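Local coordinates for protein type II restriction enzyme SfiI (PDB 2EZV) that recognises the interrupted DNA sequence 5'-GGCCNNNNNGGCC-3' and, as a tetrameric type IIF restriction endonuclease, cuts it to leave 5'-phosphates, at residues Arg166-Val171 with Tyr175-Ser180; Gln29-Glu34 with Thr58-Glu63. All blocks are in the same frame, centred on the assembly; numbering follows the deposited sequence.

Contact 1 of 2, residues Arg166-Val171 with Tyr175-Ser180; sequences RELKDV and YRELKS
Arg166 and Glu177 close the outer end of an antiparallel beta hairpin, a surface contact in which strand 151-167 turns back through a short loop into strand 176-186. Their backbones form a hydrogen-bonded pair: Arg166 N gives to Glu177 O at 3.0 Å, and Glu177 N returns the bond to Arg166 O, also at 3.0 Å. Both side chains rise on one face of the sheet. Arg166 runs out extended, with CG anti to the backbone N (chi1 177°), and its guanidinium leads away from the partner strand; Arg166 NE stays 4.9 Å from Glu177 OE1, so any attraction acts without contact. Leu168 fills in beside them, CD1 lying 3.6 Å from Glu177 CB and CD2 against the backbone of Arg176. The hairpin is one of the antiparallel pairings of the mixed sheet in this PD-(D/E)XK nuclease, and farther along it Lys179 and Ser180 both face Tyr164 in a classic beta bulge. On the face opposite Glu177, the buried Arg176 turns its side chain toward helices 10-41 and 49-62. Nearer the turn, the Lys169 chain, bent at chi2, brings Lys169 NZ to 4.0 Å from Arg176 CB. The carboxylate of Asp170 comes to the edge of the Tyr175 ring, Asp170 OD2 being 3.3 Å from Tyr175 CD2. Carboxylate and ring stand almost perpendicular, with 81° between their planes. With an alanine in place of Tyr175, the Asp170 carboxylate would probably lose the ring edge it rests against and be freer to turn. Glu40, near the end of helix 10-41, makes a backbone hydrogen bond with Tyr175, and its carboxylate accepts from Leu178 N.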
ATOM      1  N   ARG D 166     -31.429  -1.938  12.071  1.00 32.96           N
ATOM      2  CA  ARG D 166     -32.478  -1.693  13.048  1.00 33.86           C
ATOM      3  C   ARG D 166     -31.823  -1.227  14.349  1.00 34.48           C
ATOM      4  O   ARG D 166     -30.783  -1.745  14.742  1.00 33.90           O
ATOM      5  CB  ARG D 166     -33.266  -2.972  13.321  1.00 36.30           C
ATOM      6  CG  ARG D 166     -34.329  -2.808  14.389  1.00 37.22           C
ATOM      7  CD  ARG D 166     -34.958  -4.155  14.724  1.00 41.89           C
ATOM      8  NE  ARG D 166     -35.994  -4.062  15.752  1.00 44.89           N
ATOM      9  CZ  ARG D 166     -37.196  -3.525  15.565  1.00 46.74           C
ATOM     10  NH1 ARG D 166     -37.532  -3.020  14.381  1.00 48.43           N
ATOM     11  NH2 ARG D 166     -38.071  -3.507  16.565  1.00 48.75           N
ATOM     12  N   GLU D 167     -32.429  -0.252  15.013  1.00 36.43           N
ATOM     13  CA  GLU D 167     -31.902   0.240  16.270  1.00 38.10           C
ATOM     14  C   GLU D 167     -32.341  -0.697  17.397  1.00 39.26           C
ATOM     15  O   GLU D 167     -33.519  -0.962  17.565  1.00 40.72           O
ATOM     16  CB  GLU D 167     -32.404   1.670  16.518  1.00 38.98           C
ATOM     17  N   LEU D 168     -31.388  -1.244  18.136  1.00 40.39           N
ATOM     18  CA  LEU D 168     -31.716  -2.118  19.268  1.00 43.97           C
ATOM     19  C   LEU D 168     -31.248  -1.252  20.420  1.00 47.21           C
ATOM     20  O   LEU D 168     -31.887  -1.139  21.477  1.00 46.88           O
ATOM     21  CB  LEU D 168     -30.856  -3.379  19.289  1.00 42.42           C
ATOM     22  CG  LEU D 168     -31.108  -4.675  18.528  1.00 42.38           C
ATOM     23  CD1 LEU D 168     -31.789  -4.499  17.182  1.00 43.45           C
ATOM     24  CD2 LEU D 168     -29.709  -5.298  18.372  1.00 39.44           C
ATOM     25  N   LYS D 169     -30.087  -0.659  20.164  1.00 51.47           N
ATOM     26  CA  LYS D 169     -29.405   0.214  21.083  1.00 54.88           C
ATOM     27  C   LYS D 169     -29.128  -0.454  22.409  1.00 58.74           C
ATOM     28  O   LYS D 169     -29.992  -1.136  22.966  1.00 59.23           O
ATOM     29  CB  LYS D 169     -30.211   1.486  21.288  1.00 54.04           C
ATOM     30  CG  LYS D 169     -29.940   2.544  20.245  1.00 52.29           C
ATOM     31  CD  LYS D 169     -29.949   1.991  18.818  1.00 49.55           C
ATOM     32  CE  LYS D 169     -29.689   3.138  17.866  1.00 49.51           C
ATOM     33  NZ  LYS D 169     -29.368   2.739  16.468  1.00 48.76           N
ATOM     34  N   ASP D 170     -27.897  -0.259  22.880  1.00 60.81           N
ATOM     35  CA  ASP D 170     -27.396  -0.773  24.159  1.00 63.23           C
ATOM     36  C   ASP D 170     -28.250  -1.915  24.764  1.00 64.52           C
ATOM     37  O   ASP D 170     -29.460  -1.799  24.898  1.00 65.78           O
ATOM     38  CB  ASP D 170     -27.292   0.404  25.135  1.00 62.99           C
ATOM     39  CG  ASP D 170     -26.682   1.660  24.488  1.00 64.12           C
ATOM     40  OD1 ASP D 170     -27.173   2.109  23.430  1.00 62.80           O
ATOM     41  OD2 ASP D 170     -25.703   2.196  25.049  1.00 65.89           O
ATOM     42  N   VAL D 171     -27.612  -3.028  25.112  1.00 65.10           N
ATOM     43  CA  VAL D 171     -28.318  -4.182  25.671  1.00 66.17           C
ATOM     44  C   VAL D 171     -27.385  -5.146  26.388  1.00 66.67           C
ATOM     45  O   VAL D 171     -27.608  -5.475  27.550  1.00 68.72           O
ATOM     46  CB  VAL D 171     -29.065  -4.920  24.571  1.00 66.64           C
ATOM     47  N   TYR D 175     -25.162  -2.488  20.296  1.00 41.45           N
ATOM     48  CA  TYR D 175     -26.034  -1.316  20.309  1.00 39.58           C
ATOM     49  C   TYR D 175     -26.969  -1.196  19.114  1.00 38.41           C
ATOM     50  O   TYR D 175     -27.807  -0.303  19.072  1.00 40.45           O
ATOM     51  CB  TYR D 175     -25.205  -0.034  20.405  1.00 39.40           C
ATOM     52  CG  TYR D 175     -24.101  -0.099  21.423  1.00 41.38           C
ATOM     53  CD1 TYR D 175     -23.023  -0.972  21.253  1.00 40.85           C
ATOM     54  CD2 TYR D 175     -24.130   0.706  22.565  1.00 42.01           C
ATOM     55  CE1 TYR D 175     -22.002  -1.047  22.189  1.00 41.34           C
ATOM     56  CE2 TYR D 175     -23.109   0.643  23.514  1.00 42.36           C
ATOM     57  CZ  TYR D 175     -22.048  -0.238  23.317  1.00 43.07           C
ATOM     58  OH  TYR D 175     -21.033  -0.310  24.246  1.00 43.70           O
ATOM     59  N   ARG D 176     -26.823  -2.065  18.127  1.00 36.05           N
ATOM     60  CA  ARG D 176     -27.699  -2.001  16.968  1.00 33.31           C
ATOM     61  C   ARG D 176     -27.531  -3.268  16.150  1.00 32.51           C
ATOM     62  O   ARG D 176     -26.690  -4.115  16.464  1.00 32.42           O
ATOM     63  CB  ARG D 176     -27.412  -0.735  16.135  1.00 32.14           C
ATOM     64  CG  ARG D 176     -26.068  -0.694  15.432  1.00 33.03           C
ATOM     65  CD  ARG D 176     -25.487   0.711  15.422  1.00 32.73           C
ATOM     66  NE  ARG D 176     -24.966   1.043  16.746  1.00 37.11           N
ATOM     67  CZ  ARG D 176     -24.317   2.161  17.054  1.00 37.78           C
ATOM     68  NH1 ARG D 176     -24.095   3.085  16.132  1.00 41.04           N
ATOM     69  NH2 ARG D 176     -23.891   2.357  18.292  1.00 38.46           N
ATOM     70  N   GLU D 177     -28.341  -3.412  15.113  1.00 31.15           N
ATOM     71  CA  GLU D 177     -28.281  -4.612  14.301  1.00 30.02           C
ATOM     72  C   GLU D 177     -28.206  -4.367  12.804  1.00 28.34           C
ATOM     73  O   GLU D 177     -29.088  -3.734  12.222  1.00 28.84           O
ATOM     74  CB  GLU D 177     -29.488  -5.484  14.622  1.00 30.24           C
ATOM     75  CG  GLU D 177     -29.807  -6.514  13.571  1.00 34.26           C
ATOM     76  CD  GLU D 177     -31.094  -7.239  13.880  1.00 36.08           C
ATOM     77  OE1 GLU D 177     -32.081  -6.550  14.216  1.00 36.81           O
ATOM     78  OE2 GLU D 177     -31.122  -8.483  13.782  1.00 35.47           O
ATOM     79  N   LEU D 178     -27.143  -4.879  12.192  1.00 26.14           N
ATOM     80  CA  LEU D 178     -26.947  -4.757  10.755  1.00 24.05           C
ATOM     81  C   LEU D 178     -27.711  -5.914  10.126  1.00 23.27           C
ATOM     82  O   LEU D 178     -27.421  -7.076  10.399  1.00 21.46           O
ATOM     83  CB  LEU D 178     -25.470  -4.886  10.403  1.00 23.68           C
ATOM     84  CG  LEU D 178     -24.907  -3.911   9.370  1.00 23.52           C
ATOM     85  CD1 LEU D 178     -23.593  -4.475   8.856  1.00 21.31           C
ATOM     86  CD2 LEU D 178     -25.880  -3.699   8.232  1.00 21.39           C
ATOM     87  N   LYS D 179     -28.684  -5.591   9.281  1.00 23.80           N
ATOM     88  CA  LYS D 179     -29.503  -6.610   8.639  1.00 24.94           C
ATOM     89  C   LYS D 179     -29.046  -6.941   7.222  1.00 24.91           C
ATOM     90  O   LYS D 179     -28.966  -8.112   6.847  1.00 25.78           O
ATOM     91  CB  LYS D 179     -30.976  -6.164   8.632  1.00 24.05           C
ATOM     92  N   SER D 180     -28.743  -5.914   6.436  1.00 24.22           N
ATOM     93  CA  SER D 180     -28.307  -6.112   5.061  1.00 23.98           C
ATOM     94  C   SER D 180     -27.487  -4.928   4.558  1.00 23.77           C
ATOM     95  O   SER D 180     -27.612  -3.811   5.067  1.00 24.08           O
ATOM     96  CB  SER D 180     -29.521  -6.272   4.137  1.00 24.62           C
ATOM     97  OG  SER D 180     -30.327  -7.371   4.507  1.00 28.62           O
TER

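Contact 2 of 2, residues Gln29-Glu34 with Thr58-Glu63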
ATOM      1  N   GLN D  29     -18.331  -8.146   0.754  1.00 14.77           N
ATOM      2  CA  GLN D  29     -18.609  -9.516   1.154  1.00 15.06           C
ATOM      3  C   GLN D  29     -17.539 -10.046   2.099  1.00 16.22           C
ATOM      4  O   GLN D  29     -17.839 -10.496   3.207  1.00 16.28           O
ATOM      5  CB  GLN D  29     -18.688 -10.435  -0.064  1.00 13.88           C
ATOM      6  CG  GLN D  29     -18.768 -11.913   0.318  1.00 13.83           C
ATOM      7  CD  GLN D  29     -20.015 -12.248   1.131  1.00 16.97           C
ATOM      8  OE1 GLN D  29     -20.009 -13.181   1.937  1.00 18.55           O
ATOM      9  NE2 GLN D  29     -21.093 -11.499   0.910  1.00 15.06           N
ATOM     10  N   GLN D  30     -16.290  -9.990   1.650  1.00 15.25           N
ATOM     11  CA  GLN D  30     -15.172 -10.484   2.434  1.00 15.65           C
ATOM     12  C   GLN D  30     -14.939  -9.681   3.712  1.00 16.86           C
ATOM     13  O   GLN D  30     -14.277 -10.147   4.640  1.00 18.57           O
ATOM     14  CB  GLN D  30     -13.917 -10.527   1.547  1.00 12.97           C
ATOM     15  CG  GLN D  30     -14.110 -11.474   0.353  1.00 14.61           C
ATOM     16  CD  GLN D  30     -12.866 -11.710  -0.486  1.00 15.51           C
ATOM     17  OE1 GLN D  30     -12.872 -12.549  -1.381  1.00 14.66           O
ATOM     18  NE2 GLN D  30     -11.801 -10.973  -0.206  1.00 17.53           N
ATOM     19  N   TYR D  31     -15.501  -8.480   3.769  1.00 18.73           N
ATOM     20  CA  TYR D  31     -15.364  -7.629   4.946  1.00 19.22           C
ATOM     21  C   TYR D  31     -16.636  -7.642   5.800  1.00 19.07           C
ATOM     22  O   TYR D  31     -16.690  -6.979   6.833  1.00 18.36           O
ATOM     23  CB  TYR D  31     -15.079  -6.193   4.516  1.00 18.94           C
ATOM     24  CG  TYR D  31     -14.650  -5.289   5.652  1.00 22.60           C
ATOM     25  CD1 TYR D  31     -13.401  -5.449   6.260  1.00 21.66           C
ATOM     26  CD2 TYR D  31     -15.493  -4.281   6.132  1.00 21.69           C
ATOM     27  CE1 TYR D  31     -13.001  -4.632   7.317  1.00 21.43           C
ATOM     28  CE2 TYR D  31     -15.098  -3.459   7.196  1.00 21.35           C
ATOM     29  CZ  TYR D  31     -13.855  -3.642   7.780  1.00 21.84           C
ATOM     30  OH  TYR D  31     -13.461  -2.850   8.836  1.00 23.76           O
ATOM     31  N   SER D  32     -17.649  -8.397   5.371  1.00 19.44           N
ATOM     32  CA  SER D  32     -18.933  -8.435   6.075  1.00 20.43           C
ATOM     33  C   SER D  32     -18.900  -8.897   7.535  1.00 21.96           C
ATOM     34  O   SER D  32     -19.642  -8.373   8.361  1.00 22.58           O
ATOM     35  CB  SER D  32     -19.947  -9.278   5.292  1.00 18.62           C
ATOM     36  OG  SER D  32     -19.687 -10.661   5.426  1.00 21.82           O
ATOM     37  N   LYS D  33     -18.060  -9.874   7.864  1.00 23.22           N
ATOM     38  CA  LYS D  33     -17.985 -10.348   9.246  1.00 22.46           C
ATOM     39  C   LYS D  33     -17.532  -9.221  10.166  1.00 23.36           C
ATOM     40  O   LYS D  33     -18.168  -8.951  11.190  1.00 22.77           O
ATOM     41  CB  LYS D  33     -17.011 -11.518   9.366  1.00 22.58           C
ATOM     42  CG  LYS D  33     -16.864 -12.061  10.788  1.00 22.81           C
ATOM     43  CD  LYS D  33     -15.911 -13.238  10.817  1.00 25.02           C
ATOM     44  CE  LYS D  33     -15.715 -13.770  12.224  1.00 28.83           C
ATOM     45  NZ  LYS D  33     -15.131 -12.741  13.127  1.00 32.78           N
ATOM     46  N   GLU D  34     -16.434  -8.563   9.796  1.00 22.66           N
ATOM     47  CA  GLU D  34     -15.904  -7.470  10.594  1.00 21.96           C
ATOM     48  C   GLU D  34     -16.826  -6.260  10.557  1.00 22.01           C
ATOM     49  O   GLU D  34     -16.912  -5.505  11.530  1.00 21.50           O
ATOM     50  CB  GLU D  34     -14.508  -7.079  10.109  1.00 22.86           C
ATOM     51  CG  GLU D  34     -14.007  -5.761  10.692  1.00 24.13           C
ATOM     52  CD  GLU D  34     -12.539  -5.520  10.424  1.00 23.51           C
ATOM     53  OE1 GLU D  34     -12.107  -4.353  10.508  1.00 22.61           O
ATOM     54  OE2 GLU D  34     -11.820  -6.500  10.135  1.00 23.88           O
ATOM     55  N   THR D  58     -17.355   1.088   4.940  1.00 17.42           N
ATOM     56  CA  THR D  58     -17.219   1.175   3.494  1.00 17.61           C
ATOM     57  C   THR D  58     -15.770   1.412   3.086  1.00 18.98           C
ATOM     58  O   THR D  58     -15.243   0.737   2.200  1.00 16.95           O
ATOM     59  CB  THR D  58     -18.064   2.333   2.931  1.00 17.09           C
ATOM     60  OG1 THR D  58     -19.452   2.074   3.172  1.00 19.42           O
ATOM     61  CG2 THR D  58     -17.829   2.494   1.436  1.00 14.75           C
ATOM     62  N   GLN D  59     -15.139   2.392   3.724  1.00 17.63           N
ATOM     63  CA  GLN D  59     -13.760   2.707   3.416  1.00 17.30           C
ATOM     64  C   GLN D  59     -12.815   1.532   3.659  1.00 16.78           C
ATOM     65  O   GLN D  59     -12.018   1.191   2.788  1.00 15.82           O
ATOM     66  CB  GLN D  59     -13.276   3.910   4.227  1.00 15.54           C
ATOM     67  CG  GLN D  59     -11.771   4.111   4.099  1.00 18.39           C
ATOM     68  CD  GLN D  59     -11.247   5.323   4.839  1.00 18.94           C
ATOM     69  OE1 GLN D  59     -10.050   5.431   5.086  1.00 21.20           O
ATOM     70  NE2 GLN D  59     -12.134   6.243   5.184  1.00 18.55           N
ATOM     71  N   TYR D  60     -12.898   0.928   4.842  1.00 16.03           N
ATOM     72  CA  TYR D  60     -12.023  -0.193   5.187  1.00 17.92           C
ATOM     73  C   TYR D  60     -12.246  -1.370   4.260  1.00 18.50           C
ATOM     74  O   TYR D  60     -11.307  -2.083   3.907  1.00 18.27           O
ATOM     75  CB  TYR D  60     -12.249  -0.635   6.634  1.00 17.42           C
ATOM     76  CG  TYR D  60     -11.821   0.387   7.662  1.00 19.07           C
ATOM     77  CD1 TYR D  60     -12.495   0.501   8.880  1.00 19.85           C
ATOM     78  CD2 TYR D  60     -10.734   1.228   7.432  1.00 18.95           C
ATOM     79  CE1 TYR D  60     -12.096   1.425   9.842  1.00 18.92           C
ATOM     80  CE2 TYR D  60     -10.325   2.153   8.388  1.00 18.08           C
ATOM     81  CZ  TYR D  60     -11.010   2.245   9.590  1.00 20.87           C
ATOM     82  OH  TYR D  60     -10.611   3.156  10.543  1.00 23.13           O
ATOM     83  N   ALA D  61     -13.499  -1.569   3.871  1.00 17.58           N
ATOM     84  CA  ALA D  61     -13.846  -2.652   2.976  1.00 16.62           C
ATOM     85  C   ALA D  61     -13.272  -2.437   1.579  1.00 16.74           C
ATOM     86  O   ALA D  61     -12.690  -3.356   1.000  1.00 17.01           O
ATOM     87  CB  ALA D  61     -15.373  -2.796   2.893  1.00 13.31           C
ATOM     88  N   LEU D  62     -13.411  -1.218   1.058  1.00 16.46           N
ATOM     89  CA  LEU D  62     -12.973  -0.897  -0.300  1.00 16.29           C
ATOM     90  C   LEU D  62     -11.527  -0.482  -0.564  1.00 17.49           C
ATOM     91  O   LEU D  62     -10.985  -0.818  -1.619  1.00 18.80           O
ATOM     92  CB  LEU D  62     -13.881   0.182  -0.908  1.00 15.52           C
ATOM     93  CG  LEU D  62     -15.410   0.123  -0.787  1.00 17.33           C
ATOM     94  CD1 LEU D  62     -16.015   0.795  -2.016  1.00 16.29           C
ATOM     95  CD2 LEU D  62     -15.911  -1.294  -0.677  1.00 16.29           C
ATOM     96  N   GLU D  63     -10.908   0.255   0.356  1.00 17.37           N
ATOM     97  CA  GLU D  63      -9.540   0.729   0.137  1.00 16.19           C
ATOM     98  C   GLU D  63      -8.565  -0.409  -0.089  1.00 16.75           C
ATOM     99  O   GLU D  63      -7.480  -0.228  -0.669  1.00 13.58           O
ATOM    100  CB  GLU D  63      -9.062   1.595   1.314  1.00 15.49           C
ATOM    101  CG  GLU D  63      -8.959   0.886   2.665  1.00 16.49           C
ATOM    102  CD  GLU D  63      -8.590   1.845   3.803  1.00 16.93           C
ATOM    103  OE1 GLU D  63      -8.680   3.081   3.612  1.00 17.78           O
ATOM    104  OE2 GLU D  63      -8.223   1.368   4.894  1.00 15.18           O
TER
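Helix 10-41 and helix 49-62 come together at Tyr31 and Ala61, whose CA atoms lie 5.6 Å apart, a close approach consistent with the small side chain of Ala61. Into this junction Tyr31 lays its ring flat along the neighbouring helix. Its CG is anti to the backbone N (chi1 -169°), which carries the ring across to the other helix with one face over the backbone of Tyr60 and Ala61. Ala61 CB meets the near end of the ring, 3.6 Å from Tyr31 CD2. The phenol end reaches the other tyrosine, with Tyr31 CZ 3.6 Å from Tyr60 CB. The hydroxyl goes a little further, Tyr31 OH lying 3.4 Å from Tyr60 CB and meeting the Tyr60 ring obliquely. Glu34, one turn on, covers the opposite face of the Tyr31 ring with its CB, so the ring is sandwiched between its own helix and the other. Tyr31 OH also donates to Glu34 OE1, although that oxygen is less surely placed. On the side of helix 10-41 turned from the partner, Gln29 O takes two donors, Ser32 N at 3.0 Å and Ser32 OG at 2.9 Å, next to a kink where the N atoms of Lys33 and Glu34 lack bonds to the preceding turn. A second subunit completes the polar ends: Arg73 of that subunit forms a salt bridge with Glu34, and its Phe74 O accepts from Tyr60 OH. With Thr58 resting on strands 93-104 and 151-167, the arrangement is that of helices flanking the central sheet of a PD-(D/E)XK nuclease, here also serving as subunit interface.

How the contacts relate
The two contacts illustrate how chemistry follows position in a fold. Contact 1 lies at the surface, its centre about 23 Å from the centre of the chain, and relies on main-chain hydrogen bonds between neighbouring strands, with charged side chains at its margin. Contact 2 is buried, its centre about 14 Å from the centre of the chain, and joins two helices by aromatic and aliphatic packing. They share no residue, and their centres are about 19 Å apart, yet the elements meet: Arg176 of contact 1 touches helix 49-62, while Thr58 of contact 2 rests on strand 151-167. Contact 2 borders a second subunit of the tetramer, whereas no other protein chain of the assembly touches contact 1.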